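Local coordinates for T-lymphoma invasion and metastasis-inducing protein 1 (Homo sapiens, PDB 4K2P) that probably acts as a guanine nucleotide exchange factor for Rac-type GTPases, its PH-CC-Ex region being linked to phosphoinositide and partner-protein binding, at residues L14-F19 with F99-T104; S74-V79 with F87-S92; L48-S53 with P65-W70. The protein carries 5 engineered substitutions. All coordinates share one frame; numbering follows the deposited sequence.

Interaction 1. Residues L14-F19 with F99-T104; sequences LAVKNF and FLFQTT
Phe99 meets Asn18 through the rim of its ring: Asn18 OD1 lies near the ring plane, 3.3 Å from Phe99 CD2. There the oxygen faces ring hydrogens that carry slight positive charge; the amide plane is turned 73° from the ring, and the two side chains run side by side. Leu100 comes next, a hydrogen-bonded pair with Lys17. Its N donates to Lys17 O at 2.9 Å, and its O receives Lys17 N at 3.0 Å. On the face it shares with Lys17, Leu100 crosses the aromatic ring of Phe19: CD1 lies 3.7 Å from Phe19 CD1, while Leu100 CD2 sits above that ring, displaced toward its rim. With CG anti to its backbone N (chi1 -174°), Phe19 sets that atom beside Leu100 CG. Phe101 points to the other face, where its CD1 is 3.7 Å from Val16 CG2 and also contacts Leu14 CD1 at 3.9 Å. Gln102 restores the hydrogen-bonded pairing: its N reaches Ala15 O at 2.9 Å, and Ala15 N answers to Gln102 O at 3.2 Å. At Thr103 the strand has ended, yet CB still packs beside Leu14 CD2. The two strand directions differ by 160°, an antiparallel pairing of the first and last strands of a PH fold. Strand 10-23 also bonds to strand 37-44, and strand 98-102 to strand 88-92. Phe101 faces Leu48 and Phe50 of strand 47-51 across the interior, and Trp112 of helix 106-128 covers Leu14.

Interaction 2. Residues S74-V79 with F87-S92; sequences SIVQAV and FVFCLS
Val76 and Leu91 form a non-hydrogen-bonded pair at the middle of an antiparallel beta hairpin, the fifth and sixth strands of the PH fold, mostly buried in the chain. The N-to-C directions differ by 161°, and backbone bonds join Ile75 to Ser92 and Gln77 to Cys90 in both directions; Cys90 N to Gln77 O measures 2.8 Å. A further bond, Val79 N to Val88 O at 2.9 Å, extends the pairing beyond strand 75-78. On the face of Val76, Ala78, Phe89 and Leu91, the two branches of Val76 divide their work. CG1 touches Phe89 CD2 at 3.5 Å, whereas Val76 CG2 lies 4.0 Å from Leu91 CD1. Phe89 CG stands between its backbone N and carbonyl carbon (chi1 56°), and the ring meets those of Phe101 and Trp112; Ile113 and Ile116 of helix 106-128 pack on Val76. On the reverse face Val79 CG2 packs 3.8 Å from Cys90 CB. Gln77 folds back on its own strand, its NE2 donating to Val76 O at 3.0 Å from 37° above the carbonyl plane, while helix 168-203 touches its side chain through Phe193 and Cys197. Ser92 OG bonds to His237 ND1 and also to a water 2.8 Å away, and this same water donates to Ile75 O at 2.9 Å, tying the serine hydroxyl back to the opposing backbone.

Interaction 3. Residues L48-S53 with P65-W70; sequences LFFYES and PKHAVW
Lys66 N donates to Phe50 O at 2.8 Å, the shortest polar bond here, though bent at the hydrogen (139°). Phe50 N in turn binds His67 O at 3.0 Å, so the two polar atoms of one residue are paired with successive residues across the gap, an irregularity consistent with a beta bulge. Beyond it, Leu48 and Val69 exchange two regular backbone bonds. The His67 ring takes Phe50 CB over one face, 4.1 Å from its centroid. The two rings themselves, 19° from parallel, are offset so strongly, with centroids 5.2 Å apart, that little stacking results. Farther out on the Phe50 ring, CE1 touches Val69 CG2 at 3.5 Å. On the other face Phe49 CD1 packs against Ala68 CB at 3.8 Å, and Pro65 CB lies over one face of the Tyr51 ring, 4.3 Å from its centroid, a CH-pi contact. Glu52 OE1 and Lys66 NZ form only a long salt bridge, 4.0 Å, but a water accepts from both Lys66 NZ and Glu52 N. In the fold, strand 47-51 continues the sheet to strand 37-44, where Val41 touches Leu48 and Phe50, while Phe99 of strand 98-102 meets Val69.

Interaction 2 is the most buried of the three, interaction 1 is partly buried and interaction 3 lies at the surface. The first two belong to neighbouring strands: 88-92 and 98-102 are joined by probable backbone hydrogen bonds, Phe99 N to Leu91 O and Phe101 O to Phe89 N. Interaction 3 reaches them instead through side chains, with Phe50 near Val16 and Leu48 near Leu91. Chemistry follows position: aliphatic and aromatic packing plus a water tied to a histidine-bound serine in interaction 2, ring-rim and leucine-ring contacts in interaction 1, and proline-aromatic, histidine-ring and long charged contacts in interaction 3. Along the chain, interaction 1 encloses both others.

Interaction 1. Residues L14-F19 with F99-T104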
loop_
_atom_site.group_PDB
_atom_site.type_symbol
_atom_site.label_atom_id
_atom_site.label_comp_id
_atom_site.label_asym_id
_atom_site.label_seq_id
_atom_site.Cartn_x
_atom_site.Cartn_y
_atom_site.Cartn_z
ATOM N N LEU A 14 -9.051 -6.071 17.519
ATOM C CA LEU A 14 -9.438 -6.156 16.117
ATOM C C LEU A 14 -9.640 -7.598 15.700
ATOM O O LEU A 14 -8.938 -8.487 16.181
ATOM C CB LEU A 14 -8.366 -5.536 15.221
ATOM C CG LEU A 14 -8.068 -4.050 15.408
ATOM C CD1 LEU A 14 -6.812 -3.645 14.622
ATOM C CD2 LEU A 14 -9.269 -3.222 14.991
ATOM N N ALA A 15 -10.598 -7.828 14.806
ATOM C CA ALA A 15 -10.671 -9.088 14.079
ATOM C C ALA A 15 -9.702 -8.964 12.907
ATOM O O ALA A 15 -9.582 -7.895 12.317
ATOM C CB ALA A 15 -12.081 -9.372 13.600
ATOM N N VAL A 16 -9.004 -10.047 12.583
ATOM C CA VAL A 16 -7.898 -10.009 11.623
ATOM C C VAL A 16 -7.934 -11.240 10.734
ATOM O O VAL A 16 -8.291 -12.334 11.177
ATOM C CB VAL A 16 -6.531 -9.938 12.324
ATOM C CG1 VAL A 16 -5.407 -9.780 11.299
ATOM C CG2 VAL A 16 -6.501 -8.776 13.327
ATOM N N LYS A 17 -7.561 -11.048 9.473
ATOM C CA LYS A 17 -7.610 -12.094 8.471
ATOM C C LYS A 17 -6.516 -11.837 7.438
ATOM O O LYS A 17 -6.466 -10.752 6.881
ATOM C CB LYS A 17 -8.992 -12.079 7.828
ATOM C CG LYS A 17 -9.296 -13.147 6.837
ATOM C CD LYS A 17 -10.756 -13.020 6.471
ATOM C CE LYS A 17 -11.183 -14.050 5.476
ATOM N NZ LYS A 17 -12.613 -14.400 5.673
ATOM N N ASN A 18 -5.637 -12.800 7.180
ATOM C CA ASN A 18 -4.690 -12.649 6.069
ATOM C C ASN A 18 -5.432 -12.588 4.738
ATOM O O ASN A 18 -6.388 -13.322 4.527
ATOM C CB ASN A 18 -3.672 -13.781 6.056
ATOM C CG ASN A 18 -2.796 -13.784 7.289
ATOM O OD1 ASN A 18 -2.580 -12.751 7.910
ATOM N ND2 ASN A 18 -2.260 -14.943 7.626
ATOM N N PHE A 19 -4.985 -11.711 3.848
ATOM C CA PHE A 19 -5.728 -11.396 2.635
ATOM C C PHE A 19 -4.940 -11.716 1.353
ATOM O O PHE A 19 -5.409 -12.479 0.507
ATOM C CB PHE A 19 -6.137 -9.924 2.664
ATOM C CG PHE A 19 -7.032 -9.522 1.532
ATOM C CD1 PHE A 19 -8.133 -10.291 1.197
ATOM C CD2 PHE A 19 -6.791 -8.360 0.820
ATOM C CE1 PHE A 19 -8.961 -9.926 0.157
ATOM C CE2 PHE A 19 -7.616 -7.987 -0.215
ATOM C CZ PHE A 19 -8.703 -8.769 -0.549
ATOM N N PHE A 99 -3.576 -7.504 4.646
ATOM C CA PHE A 99 -4.276 -8.015 5.816
ATOM C C PHE A 99 -5.575 -7.255 5.963
ATOM O O PHE A 99 -5.616 -6.058 5.734
ATOM C CB PHE A 99 -3.426 -7.840 7.086
ATOM C CG PHE A 99 -2.021 -8.344 6.948
ATOM C CD1 PHE A 99 -1.032 -7.529 6.416
ATOM C CD2 PHE A 99 -1.681 -9.626 7.355
ATOM C CE1 PHE A 99 0.273 -7.990 6.280
ATOM C CE2 PHE A 99 -0.377 -10.088 7.219
ATOM C CZ PHE A 99 0.597 -9.266 6.676
ATOM N N LEU A 100 -6.644 -7.960 6.304
ATOM C CA LEU A 100 -7.903 -7.321 6.651
ATOM C C LEU A 100 -8.072 -7.189 8.166
ATOM O O LEU A 100 -7.695 -8.073 8.921
ATOM C CB LEU A 100 -9.073 -8.109 6.070
ATOM C CG LEU A 100 -9.134 -8.179 4.540
ATOM C CD1 LEU A 100 -10.180 -9.178 4.127
ATOM C CD2 LEU A 100 -9.435 -6.814 3.934
ATOM N N PHE A 101 -8.689 -6.087 8.568
ATOM C CA PHE A 101 -8.967 -5.776 9.958
ATOM C C PHE A 101 -10.411 -5.297 10.075
ATOM O O PHE A 101 -10.876 -4.558 9.212
ATOM C CB PHE A 101 -8.036 -4.685 10.482
ATOM C CG PHE A 101 -6.581 -5.007 10.380
ATOM C CD1 PHE A 101 -5.920 -5.667 11.410
ATOM C CD2 PHE A 101 -5.854 -4.608 9.276
ATOM C CE1 PHE A 101 -4.566 -5.940 11.322
ATOM C CE2 PHE A 101 -4.500 -4.876 9.186
ATOM C CZ PHE A 101 -3.855 -5.543 10.209
ATOM N N GLN A 102 -11.116 -5.714 11.127
ATOM C CA GLN A 102 -12.450 -5.195 11.415
ATOM C C GLN A 102 -12.465 -4.535 12.793
ATOM O O GLN A 102 -12.044 -5.135 13.791
ATOM C CB GLN A 102 -13.509 -6.299 11.360
ATOM C CG GLN A 102 -14.957 -5.778 11.523
ATOM C CD GLN A 102 -15.972 -6.881 11.788
ATOM O OE1 GLN A 102 -15.636 -7.938 12.321
ATOM N NE2 GLN A 102 -17.225 -6.632 11.422
ATOM N N THR A 103 -12.950 -3.298 12.826
ATOM C CA THR A 103 -13.133 -2.551 14.059
ATOM C C THR A 103 -14.644 -2.292 14.288
ATOM O O THR A 103 -15.490 -2.966 13.690
ATOM C CB THR A 103 -12.310 -1.241 14.010
ATOM O OG1 THR A 103 -12.348 -0.576 15.278
ATOM C CG2 THR A 103 -12.818 -0.319 12.914
ATOM N N THR A 104 -14.979 -1.330 15.146
ATOM C CA THR A 104 -16.312 -1.225 15.736
ATOM C C THR A 104 -17.162 -0.098 15.174
ATOM O O THR A 104 -18.372 -0.090 15.358
ATOM C CB THR A 104 -16.214 -1.010 17.261
ATOM O OG1 THR A 104 -15.234 0.002 17.527
ATOM C CG2 THR A 104 -15.807 -2.290 17.960
#

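Interaction 2. Residues S74-V79 with F87-S92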
loop_
_atom_site.group_PDB
_atom_site.type_symbol
_atom_site.label_atom_id
_atom_site.label_comp_id
_atom_site.label_asym_id
_atom_site.label_seq_id
_atom_site.Cartn_x
_atom_site.Cartn_y
_atom_site.Cartn_z
ATOM N N SER A 74 3.541 1.209 4.055
ATOM C CA SER A 74 2.272 0.544 3.791
ATOM C C SER A 74 1.201 1.515 3.294
ATOM O O SER A 74 1.369 2.732 3.342
ATOM C CB SER A 74 1.767 -0.151 5.053
ATOM O OG SER A 74 2.597 -1.239 5.397
ATOM N N ILE A 75 0.104 0.957 2.801
ATOM C CA ILE A 75 -1.106 1.715 2.540
ATOM C C ILE A 75 -2.238 1.045 3.307
ATOM O O ILE A 75 -2.315 -0.170 3.376
ATOM C CB ILE A 75 -1.453 1.770 1.032
ATOM C CG1 ILE A 75 -0.407 2.580 0.261
ATOM C CG2 ILE A 75 -2.831 2.395 0.817
ATOM C CD1 ILE A 75 -0.519 2.457 -1.268
ATOM N N VAL A 76 -3.134 1.848 3.858
ATOM C CA VAL A 76 -4.310 1.337 4.525
ATOM C C VAL A 76 -5.498 1.979 3.823
ATOM O O VAL A 76 -5.477 3.175 3.533
ATOM C CB VAL A 76 -4.333 1.645 6.037
ATOM C CG1 VAL A 76 -5.441 0.859 6.716
ATOM C CG2 VAL A 76 -2.994 1.313 6.679
ATOM N N GLN A 77 -6.513 1.168 3.539
ATOM C CA GLN A 77 -7.730 1.607 2.857
ATOM C C GLN A 77 -8.959 1.037 3.550
ATOM O O GLN A 77 -9.000 -0.144 3.861
ATOM C CB GLN A 77 -7.743 1.152 1.393
ATOM C CG GLN A 77 -6.672 1.766 0.512
ATOM C CD GLN A 77 -7.008 3.181 0.106
ATOM O OE1 GLN A 77 -7.766 3.408 -0.839
ATOM N NE2 GLN A 77 -6.433 4.143 0.806
ATOM N N ALA A 78 -9.966 1.866 3.773
ATOM C CA ALA A 78 -11.285 1.373 4.137
ATOM C C ALA A 78 -11.796 0.447 3.047
ATOM O O ALA A 78 -11.477 0.629 1.875
ATOM C CB ALA A 78 -12.251 2.522 4.340
ATOM N N VAL A 79 -12.574 -0.551 3.445
ATOM C CA VAL A 79 -13.223 -1.463 2.510
ATOM C C VAL A 79 -14.709 -1.472 2.807
ATOM O O VAL A 79 -15.268 -2.499 3.180
ATOM C CB VAL A 79 -12.669 -2.897 2.606
ATOM C CG1 VAL A 79 -13.122 -3.716 1.399
ATOM C CG2 VAL A 79 -11.151 -2.880 2.695
ATOM N N PHE A 87 -17.007 -1.841 8.725
ATOM C CA PHE A 87 -15.833 -1.317 9.421
ATOM C C PHE A 87 -14.583 -2.152 9.199
ATOM O O PHE A 87 -13.755 -2.317 10.098
ATOM C CB PHE A 87 -16.145 -1.189 10.910
ATOM C CG PHE A 87 -17.455 -0.524 11.173
ATOM C CD1 PHE A 87 -17.785 0.643 10.506
ATOM C CD2 PHE A 87 -18.372 -1.072 12.047
ATOM C CE1 PHE A 87 -19.005 1.265 10.725
ATOM C CE2 PHE A 87 -19.590 -0.453 12.266
ATOM C CZ PHE A 87 -19.901 0.718 11.599
ATOM N N VAL A 88 -14.445 -2.643 7.973
ATOM C CA VAL A 88 -13.253 -3.350 7.541
ATOM C C VAL A 88 -12.272 -2.363 6.914
ATOM O O VAL A 88 -12.681 -1.460 6.192
ATOM C CB VAL A 88 -13.597 -4.470 6.527
ATOM C CG1 VAL A 88 -12.341 -5.169 6.029
ATOM C CG2 VAL A 88 -14.539 -5.472 7.160
ATOM N N PHE A 89 -10.993 -2.486 7.246
ATOM C CA PHE A 89 -9.935 -1.813 6.492
ATOM C C PHE A 89 -8.849 -2.812 6.139
ATOM O O PHE A 89 -8.771 -3.874 6.733
ATOM C CB PHE A 89 -9.362 -0.614 7.256
ATOM C CG PHE A 89 -8.831 -0.929 8.636
ATOM C CD1 PHE A 89 -9.679 -0.977 9.728
ATOM C CD2 PHE A 89 -7.472 -1.104 8.847
ATOM C CE1 PHE A 89 -9.182 -1.236 10.999
ATOM C CE2 PHE A 89 -6.976 -1.356 10.102
ATOM C CZ PHE A 89 -7.829 -1.420 11.184
ATOM N N CYS A 90 -8.027 -2.468 5.149
ATOM C CA CYS A 90 -7.046 -3.379 4.580
ATOM C C CYS A 90 -5.683 -2.702 4.565
ATOM O O CYS A 90 -5.546 -1.593 4.051
ATOM C CB CYS A 90 -7.448 -3.796 3.161
ATOM S SG CYS A 90 -6.271 -4.900 2.334
ATOM N N LEU A 91 -4.692 -3.344 5.174
ATOM C CA LEU A 91 -3.312 -2.880 5.098
ATOM C C LEU A 91 -2.566 -3.699 4.070
ATOM O O LEU A 91 -2.606 -4.918 4.107
ATOM C CB LEU A 91 -2.618 -2.982 6.465
ATOM C CG LEU A 91 -1.193 -2.406 6.541
ATOM C CD1 LEU A 91 -0.904 -1.831 7.909
ATOM C CD2 LEU A 91 -0.139 -3.449 6.206
ATOM N N SER A 92 -1.900 -3.034 3.135
ATOM C CA SER A 92 -0.969 -3.701 2.237
ATOM C C SER A 92 0.421 -3.149 2.525
ATOM O O SER A 92 0.612 -1.944 2.558
ATOM C CB SER A 92 -1.360 -3.494 0.771
ATOM O OG SER A 92 -1.724 -2.146 0.513
HETATM O O HOH W 1 -4.202 -1.076 1.300
HETATM O O HOH W 2 -16.402 -2.962 5.639
#

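Interaction 3. Residues L48-S53 with P65-W70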
loop_
_atom_site.group_PDB
_atom_site.type_symbol
_atom_site.label_atom_id
_atom_site.label_comp_id
_atom_site.label_asym_id
_atom_site.label_seq_id
_atom_site.Cartn_x
_atom_site.Cartn_y
_atom_site.Cartn_z
ATOM N N LEU A 48 3.143 -3.550 13.773
ATOM C CA LEU A 48 1.935 -4.004 14.428
ATOM C C LEU A 48 2.228 -5.301 15.162
ATOM O O LEU A 48 2.628 -6.280 14.551
ATOM C CB LEU A 48 0.799 -4.225 13.418
ATOM C CG LEU A 48 0.165 -2.992 12.786
ATOM C CD1 LEU A 48 -0.794 -3.424 11.684
ATOM C CD2 LEU A 48 -0.550 -2.157 13.810
ATOM N N PHE A 49 2.039 -5.290 16.475
ATOM C CA PHE A 49 2.201 -6.470 17.311
ATOM C C PHE A 49 0.838 -7.060 17.637
ATOM O O PHE A 49 -0.088 -6.346 18.014
ATOM C CB PHE A 49 2.950 -6.114 18.593
ATOM C CG PHE A 49 4.349 -5.639 18.358
ATOM C CD1 PHE A 49 5.389 -6.541 18.252
ATOM C CD2 PHE A 49 4.621 -4.290 18.222
ATOM C CE1 PHE A 49 6.686 -6.111 18.028
ATOM C CE2 PHE A 49 5.920 -3.848 17.997
ATOM C CZ PHE A 49 6.950 -4.761 17.896
ATOM N N PHE A 50 0.734 -8.375 17.507
ATOM C CA PHE A 50 -0.523 -9.084 17.701
ATOM C C PHE A 50 -0.423 -9.957 18.934
ATOM O O PHE A 50 0.453 -10.811 19.016
ATOM C CB PHE A 50 -0.851 -9.929 16.469
ATOM C CG PHE A 50 -1.056 -9.124 15.219
ATOM C CD1 PHE A 50 0.003 -8.503 14.598
ATOM C CD2 PHE A 50 -2.309 -9.005 14.658
ATOM C CE1 PHE A 50 -0.190 -7.762 13.449
ATOM C CE2 PHE A 50 -2.505 -8.265 13.507
ATOM C CZ PHE A 50 -1.444 -7.647 12.904
ATOM N N TYR A 51 -1.322 -9.725 19.890
ATOM C CA TYR A 51 -1.337 -10.429 21.172
ATOM C C TYR A 51 -2.628 -11.236 21.311
ATOM O O TYR A 51 -3.691 -10.776 20.890
ATOM C CB TYR A 51 -1.251 -9.450 22.344
ATOM C CG TYR A 51 -0.019 -8.562 22.413
ATOM C CD1 TYR A 51 0.041 -7.363 21.709
ATOM C CD2 TYR A 51 1.055 -8.891 23.233
ATOM C CE1 TYR A 51 1.156 -6.540 21.791
ATOM C CE2 TYR A 51 2.163 -8.074 23.321
ATOM C CZ TYR A 51 2.207 -6.901 22.605
ATOM O OH TYR A 51 3.314 -6.091 22.694
ATOM N N GLU A 52 -2.541 -12.435 21.880
ATOM C CA GLU A 52 -3.733 -13.192 22.256
ATOM C C GLU A 52 -4.029 -13.044 23.737
ATOM O O GLU A 52 -3.116 -13.011 24.566
ATOM C CB GLU A 52 -3.573 -14.675 21.918
ATOM C CG GLU A 52 -3.597 -14.976 20.424
ATOM C CD GLU A 52 -3.509 -16.464 20.120
ATOM O OE1 GLU A 52 -3.400 -17.274 21.071
ATOM O OE2 GLU A 52 -3.550 -16.825 18.925
ATOM N N SER A 53 -5.312 -12.962 24.066
ATOM C CA SER A 53 -5.749 -12.948 25.459
ATOM C C SER A 53 -5.662 -14.335 26.083
ATOM O O SER A 53 -6.013 -15.321 25.439
ATOM C CB SER A 53 -7.182 -12.423 25.554
ATOM O OG SER A 53 -7.597 -12.340 26.897
ATOM N N PRO A 65 4.096 -10.877 22.226
ATOM C CA PRO A 65 3.271 -10.998 21.017
ATOM C C PRO A 65 3.364 -12.370 20.344
ATOM O O PRO A 65 4.416 -12.999 20.383
ATOM C CB PRO A 65 3.839 -9.911 20.095
ATOM C CG PRO A 65 5.213 -9.680 20.559
ATOM C CD PRO A 65 5.225 -9.948 22.033
ATOM N N LYS A 66 2.272 -12.832 19.742
ATOM C CA LYS A 66 2.301 -14.046 18.934
ATOM C C LYS A 66 3.095 -13.826 17.660
ATOM O O LYS A 66 3.892 -14.671 17.264
ATOM C CB LYS A 66 0.882 -14.508 18.603
ATOM C CG LYS A 66 0.108 -15.042 19.802
ATOM C CD LYS A 66 0.752 -16.311 20.350
ATOM C CE LYS A 66 -0.017 -16.888 21.532
ATOM N NZ LYS A 66 -0.001 -15.991 22.721
ATOM N N HIS A 67 2.857 -12.698 17.006
ATOM C CA HIS A 67 3.634 -12.329 15.831
ATOM C C HIS A 67 3.579 -10.824 15.589
ATOM O O HIS A 67 2.899 -10.092 16.306
ATOM C CB HIS A 67 3.155 -13.106 14.607
ATOM C CG HIS A 67 1.671 -13.115 14.444
ATOM N ND1 HIS A 67 0.866 -14.046 15.065
ATOM C CD2 HIS A 67 0.844 -12.315 13.732
ATOM C CE1 HIS A 67 -0.394 -13.818 14.742
ATOM N NE2 HIS A 67 -0.436 -12.772 13.937
ATOM N N ALA A 68 4.312 -10.373 14.580
ATOM C CA ALA A 68 4.430 -8.954 14.277
ATOM C C ALA A 68 4.455 -8.728 12.770
ATOM O O ALA A 68 5.008 -9.532 12.026
ATOM C CB ALA A 68 5.683 -8.386 14.922
ATOM N N VAL A 69 3.841 -7.636 12.334
ATOM C CA VAL A 69 3.813 -7.259 10.931
ATOM C C VAL A 69 4.480 -5.906 10.786
ATOM O O VAL A 69 4.060 -4.927 11.391
ATOM C CB VAL A 69 2.372 -7.196 10.375
ATOM C CG1 VAL A 69 2.382 -6.799 8.906
ATOM C CG2 VAL A 69 1.666 -8.540 10.557
ATOM N N TRP A 70 5.524 -5.871 9.975
ATOM C CA TRP A 70 6.253 -4.647 9.668
ATOM C C TRP A 70 5.474 -3.823 8.654
ATOM O O TRP A 70 5.168 -4.316 7.578
ATOM C CB TRP A 70 7.634 -5.008 9.132
ATOM C CG TRP A 70 8.552 -3.856 8.879
ATOM C CD1 TRP A 70 8.876 -2.846 9.741
ATOM C CD2 TRP A 70 9.286 -3.610 7.677
ATOM N NE1 TRP A 70 9.763 -1.985 9.142
ATOM C CE2 TRP A 70 10.032 -2.433 7.876
ATOM C CE3 TRP A 70 9.382 -4.273 6.447
ATOM C CZ2 TRP A 70 10.859 -1.899 6.891
ATOM C CZ3 TRP A 70 10.201 -3.743 5.472
ATOM C CH2 TRP A 70 10.932 -2.569 5.699
HETATM O O HOH W 3 0.122 -12.830 23.025
#